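Local coordinates for dual function macrocyclase-peptidase POPB (Galerina marginata, PDB 5N4B), which cleaves peptide bonds after proline and closes peptides into macrocycles, processing the precursor of the amanitin toxins in two separate steps, at residues G604-L609 against F671-T676; K610-T615 against A619-Y624; G625-P630 against D634-L639. The protein carries 1 engineered substitution. All blocks are in the same frame, centred on the assembly; numbering follows the deposited sequence. Where two conformers were deposited one is given.

Overall arrangement
Read from the N terminus, after an initial segment that packs on the hydrolase domain, the chain makes the seven-bladed β-propeller and then enters the α/β-hydrolase domain proper, where all three contacts lie. Contact 1 closes the widest loop: it ties 604-609, after strand 598-602, to 671-676 of helix 668-680, with 61 residues between the segments. The other two contacts lie within that loop, one after the other. Contact 2 folds 610-615 back on the short helix 621-624, and contact 3 folds 625-630 against 634-639, in and beyond helix 630-636. They share partners: Val605 of contact 1 packs on Trp620 of contact 2, and Phe611 of contact 2 touches Gly625 of contact 3.

Contact 1 of 3, residues G604-L609 against F671-T676; sequences GVADLL and FKFIAT
Asp607 and Lys672 meet by their charged ends, and beside them Ala606 rests on the base of Phe673. The pairing belongs to the α/β-hydrolase fold: 604-609 is the loop leaving strand 598-602 of the central sheet, and 671-676 is part of helix 668-680, so a loop is pinned against a helix that follows much later in the chain. The two charged side chains run at a slant to each other. Asp607 has its carboxylate anti to the backbone N (chi1 -179°), and this swings OD2 out to the helix, while Lys672 stretches its aliphatic chain fully beyond CG, the length needed to carry NZ across. The salt bridge between Lys672 NZ and Asp607 OD2 is 2.9 Å long, and the ammonium meets the oxygen nearly in line with its C-O bond. Lys672 NZ is also bridged to Asp36 and Glu42; three carboxylates round one buried ammonium should strongly favour the protonated lysine, which in turn offsets their mutual repulsion. The other oxygen, Asp607 OD1, turns back to its own loop, with weak bonds to the amides of Leu609 and Lys610. Aspartate suits the place because its short chain can serve the helix and the turn at once. On the apolar side Ala606 CB lies 4.0 Å from Phe673 CB, and a methyl group is small enough for the loop to lie close to the helix. The Phe673 side chain also packs on Met585 and Val589 of helix 579-590, where Met585 also touches Ala606. Lys672 O accepts two bonds from Thr676, one turn further along the helix, from opposite faces of its carbonyl plane: one from Thr676 N at 2.9 Å and the other from Thr676 OG1 at 2.7 Å.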
loop_
_atom_site.group_PDB
_atom_site.type_symbol
_atom_site.label_atom_id
_atom_site.label_comp_id
_atom_site.label_asym_id
_atom_site.label_seq_id
_atom_site.Cartn_x
_atom_site.Cartn_y
_atom_site.Cartn_z
ATOM N N GLY A 604 -0.423 11.616 -7.946
ATOM C CA GLY A 604 -1.516 12.123 -7.149
ATOM C C GLY A 604 -2.805 12.366 -7.903
ATOM O O GLY A 604 -2.832 12.661 -9.110
ATOM N N VAL A 605 -3.914 12.247 -7.181
ATOM C CA VAL A 605 -5.209 12.717 -7.686
ATOM C C VAL A 605 -5.188 14.243 -7.605
ATOM O O VAL A 605 -4.607 14.815 -6.679
ATOM C CB VAL A 605 -6.349 12.135 -6.839
ATOM C CG1 VAL A 605 -7.663 12.720 -7.197
ATOM C CG2 VAL A 605 -6.358 10.614 -6.945
ATOM N N ALA A 606 -5.795 14.922 -8.577
ATOM C CA ALA A 606 -5.839 16.389 -8.559
ATOM C C ALA A 606 -7.077 16.979 -9.207
ATOM O O ALA A 606 -7.457 18.122 -8.866
ATOM C CB ALA A 606 -4.598 16.986 -9.223
ATOM N N ASP A 607 -7.709 16.257 -10.128
ATOM C CA ASP A 607 -8.964 16.698 -10.743
ATOM C C ASP A 607 -10.063 15.976 -9.968
ATOM O O ASP A 607 -10.430 14.842 -10.272
ATOM C CB ASP A 607 -8.987 16.407 -12.228
ATOM C CG ASP A 607 -10.263 16.888 -12.874
ATOM O OD1 ASP A 607 -11.264 17.132 -12.164
ATOM O OD2 ASP A 607 -10.283 16.998 -14.127
ATOM N N LEU A 608 -10.565 16.618 -8.915
ATOM C CA LEU A 608 -11.587 15.987 -8.085
ATOM C C LEU A 608 -12.993 16.130 -8.671
ATOM O O LEU A 608 -13.948 15.607 -8.081
ATOM C CB LEU A 608 -11.583 16.538 -6.666
ATOM C CG LEU A 608 -10.553 16.065 -5.698
ATOM C CD1 LEU A 608 -10.860 16.661 -4.326
ATOM C CD2 LEU A 608 -10.522 14.553 -5.576
ATOM N N LEU A 609 -13.143 16.807 -9.815
ATOM C CA LEU A 609 -14.419 16.814 -10.516
ATOM C C LEU A 609 -14.579 15.661 -11.488
ATOM O O LEU A 609 -15.713 15.287 -11.783
ATOM C CB LEU A 609 -14.669 18.136 -11.251
ATOM C CG LEU A 609 -14.760 19.363 -10.365
ATOM C CD1 LEU A 609 -15.013 20.581 -11.205
ATOM C CD2 LEU A 609 -15.814 19.207 -9.319
ATOM N N PHE A 671 -0.922 15.971 -14.888
ATOM C CA PHE A 671 -0.710 16.787 -16.094
ATOM C C PHE A 671 -1.566 18.062 -16.060
ATOM O O PHE A 671 -1.073 19.168 -16.349
ATOM C CB PHE A 671 -1.030 16.000 -17.365
ATOM C CG PHE A 671 -0.164 14.839 -17.647
ATOM C CD1 PHE A 671 1.013 14.595 -16.946
ATOM C CD2 PHE A 671 -0.545 13.936 -18.655
ATOM C CE1 PHE A 671 1.792 13.468 -17.266
ATOM C CE2 PHE A 671 0.224 12.845 -18.955
ATOM C CZ PHE A 671 1.390 12.610 -18.252
ATOM N N LYS A 672 -2.841 17.926 -15.719
ATOM C CA LYS A 672 -3.681 19.106 -15.638
ATOM C C LYS A 672 -3.191 20.038 -14.548
ATOM O O LYS A 672 -3.192 21.259 -14.712
ATOM C CB LYS A 672 -5.131 18.733 -15.389
ATOM C CG LYS A 672 -5.833 18.082 -16.560
ATOM C CD LYS A 672 -7.330 17.963 -16.241
ATOM C CE LYS A 672 -8.005 17.192 -17.291
ATOM N NZ LYS A 672 -9.407 17.054 -16.916
ATOM N N PHE A 673 -2.795 19.484 -13.406
ATOM C CA PHE A 673 -2.368 20.340 -12.310
ATOM C C PHE A 673 -1.137 21.151 -12.699
ATOM O O PHE A 673 -1.104 22.371 -12.493
ATOM C CB PHE A 673 -2.183 19.552 -11.015
ATOM C CG PHE A 673 -1.900 20.412 -9.827
ATOM C CD1 PHE A 673 -2.900 21.229 -9.328
ATOM C CD2 PHE A 673 -0.655 20.440 -9.262
ATOM C CE1 PHE A 673 -2.678 22.023 -8.221
ATOM C CE2 PHE A 673 -0.413 21.243 -8.142
ATOM C CZ PHE A 673 -1.438 22.048 -7.651
ATOM N N ILE A 674 -0.116 20.507 -13.267
ATOM C CA ILE A 674 1.119 21.223 -13.601
ATOM C C ILE A 674 0.865 22.228 -14.729
ATOM O O ILE A 674 1.398 23.345 -14.721
ATOM C CB ILE A 674 2.301 20.285 -13.884
ATOM C CG1 ILE A 674 3.656 21.021 -13.853
ATOM C CG2 ILE A 674 2.117 19.607 -15.209
ATOM C CD1 ILE A 674 4.010 21.605 -12.513
ATOM N N ALA A 675 0.027 21.872 -15.699
ATOM C CA ALA A 675 -0.279 22.834 -16.760
ATOM C C ALA A 675 -0.993 24.057 -16.201
ATOM O O ALA A 675 -0.752 25.191 -16.641
ATOM C CB ALA A 675 -1.125 22.135 -17.826
ATOM N N THR A 676 -1.875 23.839 -15.228
ATOM C CA THR A 676 -2.606 24.929 -14.598
ATOM C C THR A 676 -1.681 25.800 -13.751
ATOM O O THR A 676 -1.779 27.032 -13.769
ATOM C CB THR A 676 -3.770 24.335 -13.785
ATOM O OG1 THR A 676 -4.626 23.596 -14.664
ATOM C CG2 THR A 676 -4.599 25.388 -13.147
#

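Contact 2 of 3, residues K610-T615 against A619-Y624; sequences KFHKFT and AWISEY
Phe611 fills the tight part of this contact, its ring pushed between Trp620, Ile621 and Tyr624. Its CG sits between the backbone N and the carbonyl carbon (chi1 69°), which carries the ring toward 619-624. Tyr624 turns an edge to one face of it in a T-shaped stack, with the planes at 80° and the ring centroids 5.2 Å apart; Tyr624 CD2 stands above the middle of the Phe611 ring. Trp620 comes in obliquely, its CE3 3.7 Å from Phe611 CD1, and at the ring's edge Phe611 CE1 approaches Ile621 N at 3.9 Å. A flat, wholly apolar ring suits a slot walled by two aromatics and a branched chain. This is the connection that follows strand 598-602 of the α/β-hydrolase sheet, close to the catalytic centre: Trp620 lies about 7 Å, side chain to side chain, from Ala578, the engineered replacement of the nucleophile, and about 8 Å from Asp662 of the charge relay. Tyr624 OH is hydrogen-bonded to Asn579 OD1. The partly exposed side is looser. There His612 offers little more than CB, 4.2 Å from Ile621 CD1, and its ring turns toward Pro627.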
loop_
_atom_site.group_PDB
_atom_site.type_symbol
_atom_site.label_atom_id
_atom_site.label_comp_id
_atom_site.label_asym_id
_atom_site.label_seq_id
_atom_site.Cartn_x
_atom_site.Cartn_y
_atom_site.Cartn_z
ATOM N N LYS A 610 -13.479 15.045 -11.939
ATOM C CA LYS A 610 -13.553 13.987 -12.950
ATOM C C LYS A 610 -12.900 12.673 -12.510
ATOM O O LYS A 610 -12.841 11.740 -13.312
ATOM C CB LYS A 610 -12.945 14.467 -14.285
ATOM C CG LYS A 610 -13.655 15.670 -14.951
ATOM C CD LYS A 610 -13.107 16.001 -16.394
ATOM C CE LYS A 610 -13.421 14.911 -17.397
ATOM N NZ LYS A 610 -13.040 15.291 -18.818
ATOM N N PHE A 611 -12.451 12.550 -11.267
ATOM C CA PHE A 611 -11.705 11.359 -10.865
ATOM C C PHE A 611 -12.515 10.083 -11.084
ATOM O O PHE A 611 -11.938 9.018 -11.329
ATOM C CB PHE A 611 -11.295 11.450 -9.379
ATOM C CG PHE A 611 -12.477 11.346 -8.407
ATOM C CD1 PHE A 611 -12.944 10.122 -8.002
ATOM C CD2 PHE A 611 -13.138 12.477 -7.950
ATOM C CE1 PHE A 611 -14.057 9.994 -7.171
ATOM C CE2 PHE A 611 -14.248 12.363 -7.146
ATOM C CZ PHE A 611 -14.700 11.123 -6.721
ATOM N N HIS A 612 -13.841 10.159 -10.963
ATOM C CA HIS A 612 -14.691 8.984 -11.045
ATOM C C HIS A 612 -14.943 8.527 -12.467
ATOM O O HIS A 612 -15.600 7.493 -12.643
ATOM C CB HIS A 612 -16.000 9.228 -10.310
ATOM C CG HIS A 612 -16.805 10.340 -10.869
ATOM N ND1 HIS A 612 -16.276 11.585 -11.126
ATOM C CD2 HIS A 612 -18.123 10.416 -11.175
ATOM C CE1 HIS A 612 -17.218 12.369 -11.625
ATOM N NE2 HIS A 612 -18.351 11.687 -11.652
ATOM N N LYS A 613 -14.428 9.241 -13.452
ATOM C CA LYS A 613 -14.608 8.926 -14.872
ATOM C C LYS A 613 -13.460 8.115 -15.456
ATOM O O LYS A 613 -13.494 7.785 -16.647
ATOM C CB LYS A 613 -14.759 10.211 -15.668
ATOM C CG LYS A 613 -15.909 11.151 -15.286
ATOM C CD LYS A 613 -17.209 10.464 -15.298
ATOM C CE LYS A 613 -18.368 11.444 -15.400
ATOM N NZ LYS A 613 -19.561 10.681 -15.853
ATOM N N PHE A 614 -12.439 7.768 -14.670
ATOM C CA PHE A 614 -11.229 7.115 -15.176
ATOM C C PHE A 614 -10.940 5.887 -14.334
ATOM O O PHE A 614 -11.008 5.941 -13.095
ATOM C CB PHE A 614 -10.036 8.086 -15.119
ATOM C CG PHE A 614 -10.213 9.245 -15.999
ATOM C CD1 PHE A 614 -9.795 9.192 -17.304
ATOM C CD2 PHE A 614 -10.815 10.385 -15.536
ATOM C CE1 PHE A 614 -10.010 10.259 -18.156
ATOM C CE2 PHE A 614 -11.037 11.460 -16.354
ATOM C CZ PHE A 614 -10.617 11.401 -17.672
ATOM N N THR A 615 -10.527 4.804 -15.015
ATOM C CA THR A 615 -10.203 3.493 -14.461
ATOM C C THR A 615 -11.085 3.164 -13.251
ATOM O O THR A 615 -12.312 3.084 -13.405
ATOM C CB THR A 615 -8.707 3.334 -14.193
ATOM O OG1 THR A 615 -8.278 4.301 -13.235
ATOM C CG2 THR A 615 -7.877 3.533 -15.463
ATOM N N ALA A 619 -14.766 4.014 -7.347
ATOM C CA ALA A 619 -14.687 3.440 -6.000
ATOM C C ALA A 619 -14.320 4.470 -4.958
ATOM O O ALA A 619 -14.559 4.233 -3.761
ATOM C CB ALA A 619 -13.680 2.316 -5.992
ATOM N N TRP A 620 -13.750 5.611 -5.357
ATOM C CA TRP A 620 -13.352 6.635 -4.403
ATOM C C TRP A 620 -14.461 7.642 -4.090
ATOM O O TRP A 620 -14.221 8.590 -3.335
ATOM C CB TRP A 620 -12.131 7.396 -4.905
ATOM C CG TRP A 620 -11.024 6.565 -5.405
ATOM C CD1 TRP A 620 -10.706 5.284 -5.067
ATOM C CD2 TRP A 620 -10.089 6.978 -6.394
ATOM N NE1 TRP A 620 -9.614 4.874 -5.798
ATOM C CE2 TRP A 620 -9.214 5.905 -6.617
ATOM C CE3 TRP A 620 -9.912 8.156 -7.113
ATOM C CZ2 TRP A 620 -8.177 5.987 -7.559
ATOM C CZ3 TRP A 620 -8.901 8.236 -8.042
ATOM C CH2 TRP A 620 -8.065 7.171 -8.265
ATOM N N ILE A 621 -15.644 7.486 -4.656
ATOM C CA ILE A 621 -16.770 8.307 -4.239
ATOM C C ILE A 621 -17.021 8.175 -2.740
ATOM O O ILE A 621 -17.427 9.149 -2.094
ATOM C CB ILE A 621 -17.995 7.962 -5.089
ATOM C CG1 ILE A 621 -17.784 8.525 -6.500
ATOM C CG2 ILE A 621 -19.242 8.528 -4.471
ATOM C CD1 ILE A 621 -18.832 8.009 -7.509
ATOM N N SER A 622 -16.761 7.005 -2.152
ATOM C CA SER A 622 -16.926 6.870 -0.707
ATOM C C SER A 622 -15.911 7.700 0.065
ATOM O O SER A 622 -16.116 7.951 1.259
ATOM C CB SER A 622 -16.821 5.407 -0.309
ATOM O OG SER A 622 -15.612 4.863 -0.725
ATOM N N GLU A 623 -14.821 8.122 -0.572
ATOM C CA GLU A 623 -13.787 8.943 0.026
ATOM C C GLU A 623 -13.933 10.431 -0.235
ATOM O O GLU A 623 -13.682 11.236 0.662
ATOM C CB GLU A 623 -12.401 8.523 -0.463
ATOM C CG GLU A 623 -11.255 9.115 0.338
ATOM C CD GLU A 623 -11.110 8.559 1.779
ATOM O OE1 GLU A 623 -11.775 7.558 2.089
ATOM O OE2 GLU A 623 -10.342 9.165 2.580
ATOM N N TYR A 624 -14.320 10.818 -1.442
ATOM C CA TYR A 624 -14.325 12.216 -1.875
ATOM C C TYR A 624 -15.720 12.801 -2.068
ATOM O O TYR A 624 -15.837 14.034 -2.131
ATOM C CB TYR A 624 -13.557 12.341 -3.195
ATOM C CG TYR A 624 -12.135 11.834 -3.187
ATOM C CD1 TYR A 624 -11.305 12.135 -2.153
ATOM C CD2 TYR A 624 -11.641 11.080 -4.232
ATOM C CE1 TYR A 624 -10.000 11.675 -2.120
ATOM C CE2 TYR A 624 -10.347 10.614 -4.224
ATOM C CZ TYR A 624 -9.531 10.922 -3.154
ATOM O OH TYR A 624 -8.272 10.406 -3.235
#

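Contact 3 of 3, residues G625-P630 against D634-L639; sequences GNPSIP and DYIYPL
Ile636 supplies most of the apolar contact, pushing its CD1 against the backbone of Gly625, Asn626 and Pro627, where the chain enters a type I β turn from Asn626 to Ile629. The turn leads directly into helix 630-636 in the α/β-hydrolase domain. Ile636 CD1 lies 3.6 Å from Gly625 C and equally close to Pro627 N; a slender ethyl arm can reach so deep. Tyr635 adds its phenol end, with OH 3.7 Å from Gly625 CA. Gly625, the first residue beyond helix 621-624, takes positive phi (95°), with backbone angles that glycine tolerates because it carries no side chain to press on the preceding carbonyl O. Pro627 fits the turn with its fixed phi, and its CD packs 4.0 Å from Ile636 CD1. The backbone contributes one weak hydrogen bond across the segments, from Asp634 N to Pro630 O at 3.3 Å, in the first turn of the helix. The carboxylate of Asp634 is held by Ser26 OG and Ser28 N near the N terminus of the chain. A side-chain hydrogen bond braces the turn itself: Asn626 OD1 accepts from Ser628 N at 2.9 Å, the donor standing above the carbonyl plane, which makes an Asx turn.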
loop_
_atom_site.group_PDB
_atom_site.type_symbol
_atom_site.label_atom_id
_atom_site.label_comp_id
_atom_site.label_asym_id
_atom_site.label_seq_id
_atom_site.Cartn_x
_atom_site.Cartn_y
_atom_site.Cartn_z
ATOM N N GLY A 625 -16.754 11.975 -2.200
ATOM C CA GLY A 625 -18.038 12.445 -2.678
ATOM C C GLY A 625 -18.190 12.244 -4.180
ATOM O O GLY A 625 -17.259 11.882 -4.905
ATOM N N ASN A 626 -19.399 12.532 -4.659
ATOM C CA ASN A 626 -19.755 12.337 -6.055
ATOM C C ASN A 626 -19.935 13.703 -6.719
ATOM O O ASN A 626 -20.895 14.421 -6.396
ATOM C CB ASN A 626 -21.040 11.522 -6.159
ATOM C CG ASN A 626 -21.355 11.118 -7.575
ATOM O OD1 ASN A 626 -20.915 11.759 -8.555
ATOM N ND2 ASN A 626 -22.145 10.055 -7.706
ATOM N N PRO A 627 -19.047 14.106 -7.624
ATOM C CA PRO A 627 -19.181 15.417 -8.282
ATOM C C PRO A 627 -20.475 15.614 -9.021
ATOM O O PRO A 627 -20.825 16.773 -9.253
ATOM C CB PRO A 627 -18.006 15.451 -9.268
ATOM C CG PRO A 627 -16.972 14.456 -8.726
ATOM C CD PRO A 627 -17.839 13.373 -8.074
ATOM N N SER A 628 -21.182 14.543 -9.388
ATOM C CA SER A 628 -22.454 14.691 -10.102
ATOM C C SER A 628 -23.647 14.897 -9.176
ATOM O O SER A 628 -24.776 15.085 -9.662
ATOM C CB SER A 628 -22.724 13.468 -10.976
ATOM O OG SER A 628 -23.091 12.364 -10.177
ATOM N N ILE A 629 -23.457 14.865 -7.868
ATOM C CA ILE A 629 -24.531 15.121 -6.912
ATOM C C ILE A 629 -24.397 16.572 -6.459
ATOM O O ILE A 629 -23.358 16.933 -5.885
ATOM C CB ILE A 629 -24.467 14.156 -5.725
ATOM C CG1 ILE A 629 -24.653 12.731 -6.254
ATOM C CG2 ILE A 629 -25.503 14.498 -4.678
ATOM C CD1 ILE A 629 -24.632 11.638 -5.233
ATOM N N PRO A 630 -25.402 17.416 -6.673
ATOM C CA PRO A 630 -25.214 18.857 -6.415
ATOM C C PRO A 630 -24.731 19.239 -5.036
ATOM O O PRO A 630 -23.922 20.183 -4.897
ATOM C CB PRO A 630 -26.609 19.442 -6.721
ATOM C CG PRO A 630 -27.163 18.512 -7.768
ATOM C CD PRO A 630 -26.665 17.140 -7.392
ATOM N N ASP A 634 -20.733 20.771 -4.130
ATOM C CA ASP A 634 -20.498 22.008 -3.395
ATOM C C ASP A 634 -19.364 21.930 -2.386
ATOM O O ASP A 634 -18.770 22.964 -2.060
ATOM C CB ASP A 634 -21.773 22.492 -2.720
ATOM C CG ASP A 634 -22.718 23.141 -3.690
ATOM O OD1 ASP A 634 -22.408 23.408 -4.877
ATOM O OD2 ASP A 634 -23.844 23.395 -3.226
ATOM N N TYR A 635 -19.049 20.759 -1.830
ATOM C CA TYR A 635 -17.865 20.647 -0.987
ATOM C C TYR A 635 -16.640 20.126 -1.730
ATOM O O TYR A 635 -15.517 20.372 -1.284
ATOM C CB TYR A 635 -18.146 19.838 0.283
ATOM C CG TYR A 635 -18.586 18.404 0.137
ATOM C CD1 TYR A 635 -17.715 17.404 -0.257
ATOM C CD2 TYR A 635 -19.862 18.016 0.499
ATOM C CE1 TYR A 635 -18.134 16.076 -0.345
ATOM C CE2 TYR A 635 -20.271 16.695 0.453
ATOM C CZ TYR A 635 -19.392 15.708 0.034
ATOM O OH TYR A 635 -19.785 14.374 -0.024
ATOM N N ILE A 636 -16.833 19.469 -2.876
ATOM C CA ILE A 636 -15.710 18.985 -3.689
ATOM C C ILE A 636 -15.034 20.111 -4.461
ATOM O O ILE A 636 -13.797 20.227 -4.495
ATOM C CB ILE A 636 -16.182 17.890 -4.658
ATOM C CG1 ILE A 636 -16.649 16.673 -3.901
ATOM C CG2 ILE A 636 -15.076 17.501 -5.626
ATOM C CD1 ILE A 636 -17.482 15.675 -4.776
ATOM N N TYR A 637 -15.827 20.909 -5.162
ATOM C CA TYR A 637 -15.268 21.932 -6.037
ATOM C C TYR A 637 -14.310 22.868 -5.344
ATOM O O TYR A 637 -13.243 23.153 -5.922
ATOM C CB TYR A 637 -16.445 22.683 -6.678
ATOM C CG TYR A 637 -16.111 23.686 -7.743
ATOM C CD1 TYR A 637 -15.192 23.422 -8.737
ATOM C CD2 TYR A 637 -16.801 24.895 -7.797
ATOM C CE1 TYR A 637 -14.935 24.335 -9.756
ATOM C CE2 TYR A 637 -16.539 25.824 -8.831
ATOM C CZ TYR A 637 -15.600 25.516 -9.781
ATOM O OH TYR A 637 -15.331 26.402 -10.804
ATOM N N PRO A 638 -14.571 23.358 -4.131
ATOM C CA PRO A 638 -13.588 24.253 -3.480
ATOM C C PRO A 638 -12.315 23.566 -3.012
ATOM O O PRO A 638 -11.379 24.268 -2.634
ATOM C CB PRO A 638 -14.357 24.827 -2.282
ATOM C CG PRO A 638 -15.765 24.364 -2.449
ATOM C CD PRO A 638 -15.832 23.251 -3.387
ATOM N N LEU A 639 -12.280 22.241 -2.985
ATOM C CA LEU A 639 -11.103 21.493 -2.592
ATOM C C LEU A 639 -10.282 20.999 -3.779
ATOM O O LEU A 639 -9.110 20.652 -3.603
ATOM C CB LEU A 639 -11.547 20.283 -1.764
ATOM C CG LEU A 639 -10.499 19.576 -0.949
ATOM C CD1 LEU A 639 -9.939 20.568 0.077
ATOM C CD2 LEU A 639 -11.192 18.401 -0.256
#